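Local coordinates for protein transcriptional regulator, GntR family (Ralstonia eutropha, PDB 3IHU) that probably binds DNA as a GntR-family transcription factor, joining a winged helix-turn-helix domain to an all-helical FCD domain, at residues L29-F34 and T136-R141; V93-T98 and A204-V209; R103-G108 and T191-G196; A120-L125 and R142-T147. All coordinates share one frame; numbering follows the deposited sequence.

Contact 1 (L29-F34 and T136-R141)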
# COMPACT_ATOMS: atom_id res chain seq x y z
N LEU A 29 0.92 8.71 -5.07
CA LEU A 29 2.34 8.39 -4.88
C LEU A 29 2.65 7.05 -5.55
O LEU A 29 3.61 6.92 -6.26
CB LEU A 29 2.73 8.36 -3.39
CG LEU A 29 3.25 9.69 -2.83
CD1 LEU A 29 3.11 9.70 -1.27
CD2 LEU A 29 4.67 9.95 -3.32
N GLU A 30 1.76 6.10 -5.36
CA GLU A 30 1.88 4.79 -5.99
C GLU A 30 1.69 4.86 -7.48
O GLU A 30 2.37 4.18 -8.24
CB GLU A 30 0.84 3.82 -5.41
CG GLU A 30 0.99 2.40 -5.97
CD GLU A 30 0.17 1.35 -5.24
OE1 GLU A 30 -0.67 1.71 -4.38
OE2 GLU A 30 0.37 0.16 -5.56
N LEU A 31 0.75 5.69 -7.92
CA LEU A 31 0.48 5.82 -9.33
C LEU A 31 1.47 6.71 -10.06
O LEU A 31 1.54 6.67 -11.30
CB LEU A 31 -0.93 6.33 -9.56
CG LEU A 31 -2.08 5.38 -9.19
CD1 LEU A 31 -3.46 6.00 -9.50
CD2 LEU A 31 -1.93 4.05 -9.97
N GLY A 32 2.22 7.54 -9.32
CA GLY A 32 3.20 8.41 -9.95
C GLY A 32 2.71 9.82 -10.22
O GLY A 32 3.43 10.59 -10.83
N THR A 33 1.52 10.18 -9.77
CA THR A 33 1.03 11.56 -9.98
C THR A 33 1.47 12.55 -8.87
O THR A 33 1.32 13.72 -9.03
CB THR A 33 -0.49 11.58 -10.02
OG1 THR A 33 -0.98 10.92 -8.85
CG2 THR A 33 -1.03 10.88 -11.32
N PHE A 34 1.93 12.03 -7.74
CA PHE A 34 2.60 12.82 -6.72
C PHE A 34 3.93 12.09 -6.49
O PHE A 34 3.99 10.87 -6.66
CB PHE A 34 1.80 12.81 -5.40
CG PHE A 34 0.57 13.66 -5.42
CD1 PHE A 34 -0.63 13.14 -5.85
CD2 PHE A 34 0.60 14.99 -5.02
CE1 PHE A 34 -1.76 13.92 -5.92
CE2 PHE A 34 -0.53 15.78 -5.07
CZ PHE A 34 -1.71 15.25 -5.53
N THR A 136 -3.63 0.02 -13.51
CA THR A 136 -4.55 -1.07 -13.21
C THR A 136 -3.89 -2.08 -12.29
O THR A 136 -4.55 -2.72 -11.49
CB THR A 136 -5.02 -1.82 -14.48
OG1 THR A 136 -3.87 -2.33 -15.16
CG2 THR A 136 -5.83 -0.90 -15.41
N PHE A 137 -2.58 -2.23 -12.37
CA PHE A 137 -1.90 -3.15 -11.46
C PHE A 137 -2.02 -2.59 -10.06
O PHE A 137 -2.35 -3.32 -9.13
CB PHE A 137 -0.43 -3.36 -11.85
CG PHE A 137 0.25 -4.45 -11.06
CD1 PHE A 137 0.12 -5.76 -11.43
CD2 PHE A 137 1.00 -4.15 -9.92
CE1 PHE A 137 0.73 -6.77 -10.68
CE2 PHE A 137 1.60 -5.13 -9.19
CZ PHE A 137 1.47 -6.46 -9.57
N SER A 138 -1.76 -1.29 -9.90
CA SER A 138 -1.85 -0.67 -8.57
C SER A 138 -3.24 -0.79 -8.01
O SER A 138 -3.39 -1.01 -6.80
CB SER A 138 -1.48 0.80 -8.58
OG SER A 138 -0.11 0.94 -8.73
N ASN A 139 -4.24 -0.67 -8.86
CA ASN A 139 -5.64 -0.71 -8.39
C ASN A 139 -6.00 -2.15 -8.00
O ASN A 139 -6.71 -2.37 -7.04
CB ASN A 139 -6.66 -0.20 -9.44
CG ASN A 139 -6.42 1.28 -9.90
OD1 ASN A 139 -5.83 2.09 -9.21
ND2 ASN A 139 -6.91 1.59 -11.10
N ALA A 140 -5.55 -3.13 -8.79
CA ALA A 140 -5.84 -4.51 -8.44
C ALA A 140 -5.03 -4.86 -7.17
O ALA A 140 -5.50 -5.59 -6.35
CB ALA A 140 -5.52 -5.49 -9.60
N ARG A 141 -3.83 -4.31 -7.02
CA ARG A 141 -3.07 -4.51 -5.79
C ARG A 141 -3.87 -4.02 -4.58
O ARG A 141 -4.05 -4.75 -3.59
CB ARG A 141 -1.70 -3.85 -5.84
CG ARG A 141 -0.83 -4.18 -4.55
CD ARG A 141 0.20 -3.11 -4.26
NE ARG A 141 -0.41 -1.83 -3.89
CZ ARG A 141 -1.03 -1.57 -2.73
NH1 ARG A 141 -1.23 -2.51 -1.80
NH2 ARG A 141 -1.54 -0.37 -2.52
O HOH W 1 1.43 -1.34 -7.32
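The last turn of helix 17-31 comes up against the side of helix 134-152 near its start, with Leu31 and Ser138 the nearest pair of backbones, their CA atoms 6.9 Å apart, so side chains and a water span the gap. Glu30 does most of the reaching. Its CG stands anti to the backbone N (chi1 -176°) and the chain runs on extended, which carries the carboxylate to the guanidinium of Arg141. Arg141 binds both carboxylate oxygens through NE and one terminal nitrogen: NE gives its hydrogen to Glu30 OE2 at 2.7 Å, and NH2 of Arg141 gives one to Glu30 OE1 at 2.9 Å. Both oxygens are met on the syn side, and the two flat groups lie nearly coplanar, 27° apart. This bidentate salt bridge joins the N-terminal helix of the GntR-type DNA-binding domain to helix 134-152 of the FCD domain, so a buried ion pair sits at the interface of the two domains. Arg142, in the conformer modelled here, makes a second salt bridge to Glu30 OE1, while Arg141 NH1 bonds to His165 and the guanidinium forms a cation-pi contact with Tyr145. A water donates to Glu30 OE2 at 2.5 Å and is also hydrogen-bonded to Ser138 OG, 3.1 Å away. Ser138 OG also bonds to Gly134 O, within its own helix. Two arginines and a water together give the carboxylate up to four donors, which would favour its charged form. Beside this polar group, Leu31 lays CD2 against Ser138 CB at 3.6 Å, an apolar touch on the more exposed flank.

Contact 2 (V93-T98 and A204-V209)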
# COMPACT_ATOMS: atom_id res chain seq x y z
N VAL A 93 8.68 -3.15 9.78
CA VAL A 93 7.29 -3.15 10.20
C VAL A 93 6.32 -3.75 9.12
O VAL A 93 5.48 -4.56 9.44
CB VAL A 93 6.83 -1.73 10.51
CG1 VAL A 93 5.34 -1.69 10.75
CG2 VAL A 93 7.63 -1.15 11.74
N ALA A 94 6.47 -3.34 7.85
CA ALA A 94 5.66 -3.88 6.78
C ALA A 94 5.79 -5.37 6.65
O ALA A 94 4.82 -6.03 6.39
CB ALA A 94 5.95 -3.17 5.41
N GLU A 95 6.97 -5.90 6.83
CA GLU A 95 7.15 -7.35 6.81
C GLU A 95 6.28 -8.07 7.82
O GLU A 95 5.55 -9.00 7.47
CB GLU A 95 8.60 -7.73 7.03
CG GLU A 95 8.85 -9.17 6.91
CD GLU A 95 10.33 -9.49 7.05
OE1 GLU A 95 11.13 -8.62 6.73
OE2 GLU A 95 10.66 -10.63 7.44
N ARG A 96 6.30 -7.61 9.03
CA ARG A 96 5.56 -8.26 10.10
C ARG A 96 4.08 -8.01 9.97
O ARG A 96 3.30 -8.95 10.24
CB ARG A 96 6.09 -7.83 11.43
CG ARG A 96 7.51 -8.51 11.65
CD ARG A 96 8.43 -7.74 12.50
NE ARG A 96 9.72 -8.44 12.58
CZ ARG A 96 10.73 -8.34 11.72
NH1 ARG A 96 10.67 -7.55 10.65
NH2 ARG A 96 11.85 -9.04 11.97
N MSE A 97 3.69 -6.82 9.52
CA MSE A 97 2.26 -6.48 9.39
C MSE A 97 1.62 -7.14 8.12
O MSE A 97 0.47 -7.52 8.18
CB MSE A 97 1.95 -4.96 9.48
CG MSE A 97 2.38 -4.36 10.91
SE MSE A 97 1.30 -5.18 12.29
CE MSE A 97 2.48 -6.53 13.15
N THR A 98 2.39 -7.35 7.07
CA THR A 98 1.88 -8.02 5.86
C THR A 98 1.77 -9.48 6.13
O THR A 98 0.85 -10.14 5.68
CB THR A 98 2.76 -7.80 4.62
OG1 THR A 98 2.93 -6.39 4.41
CG2 THR A 98 2.12 -8.46 3.35
N ALA A 204 4.22 -16.46 3.86
CA ALA A 204 4.10 -15.93 2.52
C ALA A 204 3.94 -14.38 2.49
O ALA A 204 4.49 -13.70 1.61
CB ALA A 204 2.95 -16.60 1.77
N GLY A 205 3.19 -13.83 3.42
CA GLY A 205 3.06 -12.37 3.48
C GLY A 205 4.40 -11.72 3.82
O GLY A 205 4.80 -10.75 3.20
N ALA A 206 5.13 -12.28 4.76
CA ALA A 206 6.44 -11.73 5.14
C ALA A 206 7.45 -11.92 4.00
O ALA A 206 8.24 -11.02 3.69
CB ALA A 206 6.93 -12.34 6.42
N ALA A 207 7.37 -13.05 3.32
CA ALA A 207 8.23 -13.32 2.17
C ALA A 207 8.19 -12.19 1.17
O ALA A 207 9.22 -11.83 0.60
CB ALA A 207 7.83 -14.71 1.45
N HIS A 208 7.01 -11.65 0.89
CA HIS A 208 6.90 -10.62 -0.12
C HIS A 208 7.82 -9.44 0.28
O HIS A 208 8.62 -8.94 -0.51
CB HIS A 208 5.45 -10.13 -0.22
CG HIS A 208 5.30 -8.88 -1.03
ND1 HIS A 208 5.89 -8.71 -2.26
CD2 HIS A 208 4.68 -7.70 -0.75
CE1 HIS A 208 5.59 -7.51 -2.74
NE2 HIS A 208 4.87 -6.88 -1.83
N VAL A 209 7.68 -8.98 1.52
CA VAL A 209 8.46 -7.81 1.97
C VAL A 209 9.95 -8.10 2.00
O VAL A 209 10.75 -7.24 1.65
CB VAL A 209 7.94 -7.26 3.29
CG1 VAL A 209 8.76 -6.01 3.75
CG2 VAL A 209 6.45 -6.93 3.13
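Helices 84-105 and 198-219 of the FCD helical bundle run antiparallel where Glu95, Thr98, Gly205, Ala206 and Val209 meet, the axes of the two segments 7.4 Å apart at an angle of 157°. Small residues permit this closeness. At Gly205 a CB would point at the partner helix and run into Thr98 O; without one, Thr98 rests its CG2 on Gly205 O at 3.5 Å. Next along, the CA atoms of Glu95 and Ala206 are only 4.7 Å apart, and Ala206 CB touches Glu95 CG at 3.7 Å. One turn on from Gly205, Val209 packs against Glu95: its CG1, anti to the backbone N (chi1 -179°), lies 3.6 Å from Glu95 N, and its CG2 approaches Ala94 O and Thr98 OG1. The threonine hydroxyl is turned back onto its own helix, donating to Ala94 O at 2.8 Å; that carbonyl also accepts from Thr98 N, with one donor on each side of the carbonyl plane. Of the Glu95 side chain, CB and CG do the packing, since its extended chain takes the carboxylate onward to salt bridges with Arg213 and Lys210 of helix 198-219.

Contact 3 (R103-G108 and T191-G196)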
# COMPACT_ATOMS: atom_id res chain seq x y z
N ARG A 103 -1.82 -13.93 7.43
CA ARG A 103 -2.18 -14.83 8.50
C ARG A 103 -3.61 -14.71 8.93
O ARG A 103 -4.35 -15.71 8.99
CB ARG A 103 -1.28 -14.64 9.71
CG ARG A 103 -1.57 -15.61 10.88
CD ARG A 103 -0.78 -15.24 12.15
NE ARG A 103 -0.97 -16.34 13.07
CZ ARG A 103 -0.27 -17.46 13.10
NH1 ARG A 103 0.81 -17.64 12.35
NH2 ARG A 103 -0.63 -18.42 13.92
N ALA A 104 -4.06 -13.49 9.17
CA ALA A 104 -5.42 -13.30 9.66
C ALA A 104 -6.47 -13.65 8.57
O ALA A 104 -7.58 -14.08 8.90
CB ALA A 104 -5.64 -11.89 10.16
N ALA A 105 -6.15 -13.37 7.30
CA ALA A 105 -7.07 -13.58 6.21
C ALA A 105 -7.47 -15.05 6.08
O ALA A 105 -8.51 -15.31 5.48
CB ALA A 105 -6.50 -13.06 4.81
N THR A 106 -6.68 -15.97 6.64
CA THR A 106 -7.04 -17.38 6.63
C THR A 106 -8.35 -17.65 7.34
O THR A 106 -8.99 -18.68 7.07
CB THR A 106 -6.01 -18.32 7.25
OG1 THR A 106 -5.79 -17.97 8.64
CG2 THR A 106 -4.75 -18.30 6.46
N ARG A 107 -8.77 -16.75 8.21
CA ARG A 107 -10.09 -16.88 8.82
C ARG A 107 -11.23 -16.85 7.80
O ARG A 107 -12.30 -17.37 8.07
CB ARG A 107 -10.31 -15.82 9.87
CG ARG A 107 -9.40 -16.02 11.05
CD ARG A 107 -9.39 -14.83 12.06
NE ARG A 107 -10.63 -14.81 12.84
CZ ARG A 107 -11.75 -14.16 12.51
NH1 ARG A 107 -11.83 -13.43 11.39
NH2 ARG A 107 -12.81 -14.24 13.31
N GLY A 108 -11.02 -16.24 6.64
CA GLY A 108 -12.04 -16.21 5.61
C GLY A 108 -11.84 -17.25 4.52
O GLY A 108 -12.48 -17.15 3.48
N THR A 191 -2.43 -18.09 -2.63
CA THR A 191 -2.41 -19.53 -2.52
C THR A 191 -2.26 -20.01 -1.05
O THR A 191 -2.99 -20.91 -0.61
CB THR A 191 -1.37 -20.11 -3.46
OG1 THR A 191 -1.74 -19.78 -4.83
CG2 THR A 191 -1.28 -21.66 -3.31
N ALA A 192 -1.42 -19.34 -0.26
CA ALA A 192 -1.21 -19.73 1.14
C ALA A 192 -2.45 -19.37 2.00
O ALA A 192 -2.94 -20.16 2.84
CB ALA A 192 0.08 -19.09 1.70
N VAL A 193 -3.01 -18.20 1.73
CA VAL A 193 -4.18 -17.77 2.47
C VAL A 193 -5.33 -18.72 2.24
O VAL A 193 -5.96 -19.18 3.21
CB VAL A 193 -4.56 -16.33 2.12
CG1 VAL A 193 -5.92 -16.02 2.68
CG2 VAL A 193 -3.45 -15.36 2.71
N LEU A 194 -5.59 -19.01 0.96
CA LEU A 194 -6.72 -19.85 0.59
C LEU A 194 -6.61 -21.26 1.12
O LEU A 194 -7.61 -21.88 1.27
CB LEU A 194 -6.92 -19.85 -0.93
CG LEU A 194 -7.34 -18.48 -1.40
CD1 LEU A 194 -7.54 -18.47 -2.91
CD2 LEU A 194 -8.59 -18.10 -0.63
N ALA A 195 -5.41 -21.74 1.38
CA ALA A 195 -5.17 -23.05 1.97
C ALA A 195 -5.44 -23.08 3.50
O ALA A 195 -5.48 -24.13 4.10
CB ALA A 195 -3.70 -23.49 1.70
N GLY A 196 -5.57 -21.90 4.12
CA GLY A 196 -6.19 -21.77 5.42
C GLY A 196 -5.25 -21.98 6.57
O GLY A 196 -5.70 -21.85 7.71
O HOH W 2 -8.80 -21.69 8.13
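Thr106 meets Gly196 and Val193 through a rotamer that puts OG1 between its backbone N and carbonyl carbon (chi1 60°) and leaves CG2 anti to the carbonyl carbon. The hydroxyl thereby turns back to Arg103 O, to which it donates at 2.7 Å and almost in line with the carbonyl bond (C=O...donor angle 169°), while the methyl faces the other segment. CG2 of Thr106 lies 3.6 Å from Val193 O, and its CB lies 3.6 Å from Gly196 O, so the threonine uses its apolar side against the closing backbone turn of helix 179-195. Val193 has CG1 anti to its backbone N (chi1 168°), and this methyl packs on Ala105 CB at 3.7 Å. The chains come close here, with the CA atoms of Thr106 and Gly196 4.6 Å apart. Gly196 has left helical geometry with a positive phi, as is common for a glycine that ends a helix. One water bridges the two helix ends: it donates to Thr106 O at 3.2 Å and to Gly196 O at 3.1 Å. Thr106 O has a further partner in Ser109 OG. The contact thus joins the C-terminal ends of two FCD-domain helices, 84-105 and 179-195, the first running out through a short 3-10 segment and the second stopping at its glycine. Leu148 and Met151 of helix 134-152 touch both Ala105 and Val193, and Pro198 and Ala201 of helix 198-219 lie against Thr106, so the paired ends are packed by two further helices of the bundle.

Contact 4 (A120-L125 and R142-T147)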
# COMPACT_ATOMS: atom_id res chain seq x y z
N ALA A 120 -10.44 -13.37 -7.91
CA ALA A 120 -10.63 -12.38 -8.95
C ALA A 120 -9.53 -11.31 -8.90
O ALA A 120 -8.99 -10.92 -9.96
CB ALA A 120 -12.02 -11.74 -8.85
N SER A 121 -9.19 -10.85 -7.68
CA SER A 121 -8.21 -9.82 -7.56
C SER A 121 -6.92 -10.35 -8.11
O SER A 121 -6.18 -9.60 -8.77
CB SER A 121 -8.04 -9.34 -6.09
OG SER A 121 -7.40 -10.33 -5.30
N VAL A 122 -6.62 -11.63 -7.86
CA VAL A 122 -5.36 -12.21 -8.39
C VAL A 122 -5.36 -12.23 -9.93
O VAL A 122 -4.36 -11.83 -10.56
CB VAL A 122 -5.01 -13.61 -7.78
CG1 VAL A 122 -3.73 -14.24 -8.41
CG2 VAL A 122 -4.77 -13.44 -6.31
N GLN A 123 -6.46 -12.66 -10.55
CA GLN A 123 -6.59 -12.67 -12.02
C GLN A 123 -6.28 -11.28 -12.59
O GLN A 123 -5.55 -11.13 -13.58
CB GLN A 123 -8.01 -13.13 -12.43
CG GLN A 123 -8.34 -14.60 -11.99
CD GLN A 123 -9.83 -14.92 -11.95
OE1 GLN A 123 -10.33 -15.52 -10.99
NE2 GLN A 123 -10.55 -14.53 -12.99
N ALA A 124 -6.86 -10.27 -11.95
CA ALA A 124 -6.64 -8.86 -12.39
C ALA A 124 -5.16 -8.40 -12.25
O ALA A 124 -4.67 -7.59 -13.05
CB ALA A 124 -7.56 -7.89 -11.60
N LEU A 125 -4.47 -8.84 -11.19
CA LEU A 125 -3.05 -8.57 -11.09
C LEU A 125 -2.28 -9.20 -12.27
O LEU A 125 -1.42 -8.53 -12.89
CB LEU A 125 -2.45 -9.07 -9.76
CG LEU A 125 -2.87 -8.22 -8.57
CD1 LEU A 125 -2.73 -9.03 -7.28
CD2 LEU A 125 -2.12 -6.86 -8.55
N ARG A 142 -4.35 -2.79 -4.66
CA ARG A 142 -5.14 -2.25 -3.56
C ARG A 142 -6.34 -3.19 -3.25
O ARG A 142 -6.57 -3.51 -2.08
CB ARG A 142 -5.56 -0.80 -3.83
CG ARG A 142 -5.72 0.06 -2.57
CD ARG A 142 -5.77 1.59 -2.84
NE ARG A 142 -4.48 2.17 -3.24
CZ ARG A 142 -3.49 2.52 -2.41
NH1 ARG A 142 -3.59 2.36 -1.10
NH2 ARG A 142 -2.37 3.04 -2.91
N HIS A 143 -7.07 -3.64 -4.28
CA HIS A 143 -8.18 -4.54 -4.09
C HIS A 143 -7.81 -5.88 -3.41
O HIS A 143 -8.55 -6.40 -2.56
CB HIS A 143 -8.86 -4.81 -5.46
CG HIS A 143 -10.11 -5.60 -5.35
ND1 HIS A 143 -11.13 -5.27 -4.47
CD2 HIS A 143 -10.53 -6.71 -6.01
CE1 HIS A 143 -12.11 -6.15 -4.59
NE2 HIS A 143 -11.77 -7.03 -5.51
N PHE A 144 -6.69 -6.44 -3.81
CA PHE A 144 -6.15 -7.65 -3.22
C PHE A 144 -5.93 -7.46 -1.71
O PHE A 144 -6.43 -8.25 -0.90
CB PHE A 144 -4.81 -7.93 -3.89
CG PHE A 144 -4.11 -9.12 -3.39
CD1 PHE A 144 -4.68 -10.36 -3.49
CD2 PHE A 144 -2.84 -9.02 -2.85
CE1 PHE A 144 -3.99 -11.48 -3.07
CE2 PHE A 144 -2.15 -10.14 -2.43
CZ PHE A 144 -2.75 -11.37 -2.55
N TYR A 145 -5.25 -6.37 -1.35
CA TYR A 145 -4.96 -6.07 0.07
C TYR A 145 -6.24 -5.84 0.83
O TYR A 145 -6.40 -6.36 1.93
CB TYR A 145 -4.04 -4.85 0.19
CG TYR A 145 -2.58 -5.20 0.08
CD1 TYR A 145 -2.05 -5.69 -1.09
CD2 TYR A 145 -1.71 -5.00 1.16
CE1 TYR A 145 -0.72 -6.02 -1.19
CE2 TYR A 145 -0.37 -5.33 1.06
CZ TYR A 145 0.12 -5.82 -0.10
OH TYR A 145 1.43 -6.11 -0.14
N ARG A 146 -7.16 -5.06 0.26
CA ARG A 146 -8.42 -4.83 0.95
C ARG A 146 -9.22 -6.13 1.19
O ARG A 146 -9.82 -6.34 2.26
CB ARG A 146 -9.25 -3.78 0.19
CG ARG A 146 -10.73 -3.66 0.62
CD ARG A 146 -10.94 -3.41 2.13
NE ARG A 146 -10.17 -2.26 2.63
CZ ARG A 146 -10.63 -1.01 2.73
NH1 ARG A 146 -11.86 -0.69 2.37
NH2 ARG A 146 -9.83 -0.06 3.20
N THR A 147 -9.22 -7.03 0.22
CA THR A 147 -9.92 -8.31 0.39
C THR A 147 -9.25 -9.10 1.50
O THR A 147 -9.94 -9.67 2.37
CB THR A 147 -9.94 -9.10 -0.94
OG1 THR A 147 -10.35 -8.22 -1.99
CG2 THR A 147 -10.88 -10.23 -0.88
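Phe144 and Ser121 bury the most surface where helices 112-130 and 134-152 pair as consecutive antiparallel members of the FCD bundle, the axes of the two segments 9.0 Å apart at an angle of 160°. The CA atoms of the two residues are 5.3 Å apart, the nearest backbone pair. Phe144 CG is anti to its backbone N (chi1 179°), directed to helix 112-130, and three residues there touch the ring in different ways. Ser121 OG comes to the ring edge, in its plane, 3.3 Å from Phe144 CD1. Leu125 instead places CD1 over one face, 4.1 Å from Phe144 CG, the two side chains crossing at about a right angle. Val122 runs side by side with the phenylalanine, pointing the same way, with its CG2 3.9 Å from Phe144 CE1. Leu118 of helix 112-130 also touches Phe144, while Leu125 continues to Leu183 of helix 179-195 and Val122 to Ala190. His143, on the exposed flank, has CG anti to the backbone N and sets its CD2 3.6 Å from Ser121 CB. The Ser121 hydroxyl is engaged within its own helix, bonded to Leu118 O. With that oxygen satisfied locally, what passes between these helices is van der Waals contact about an aromatic ring; the serine oxygen lies at the ring edge, an arrangement that may be mildly favourable, since ring-edge hydrogens carry a slight positive charge.

In the fold
All four contacts are largely buried, but contact 1 differs in chemistry and reach: it is the one that joins the DNA-binding domain to the FCD domain, and it does so with charges, whereas contacts 2, 3 and 4 lie within the FCD bundle and pack small or apolar groups. Contacts 1 and 4 share helix 134-152 and meet directly, for Ala140 CB of contact 1 packs on Ala124 CB of contact 4. Contacts 2 and 3 share helix 84-105 and touch through Ala204 and Ala192. Contact 3 lies farthest out, its centre about 19 Å from the centre of the chain, and mixes packing with a water bridge. Tyr145 OH links contact 4 to His208 of contact 2 by packing.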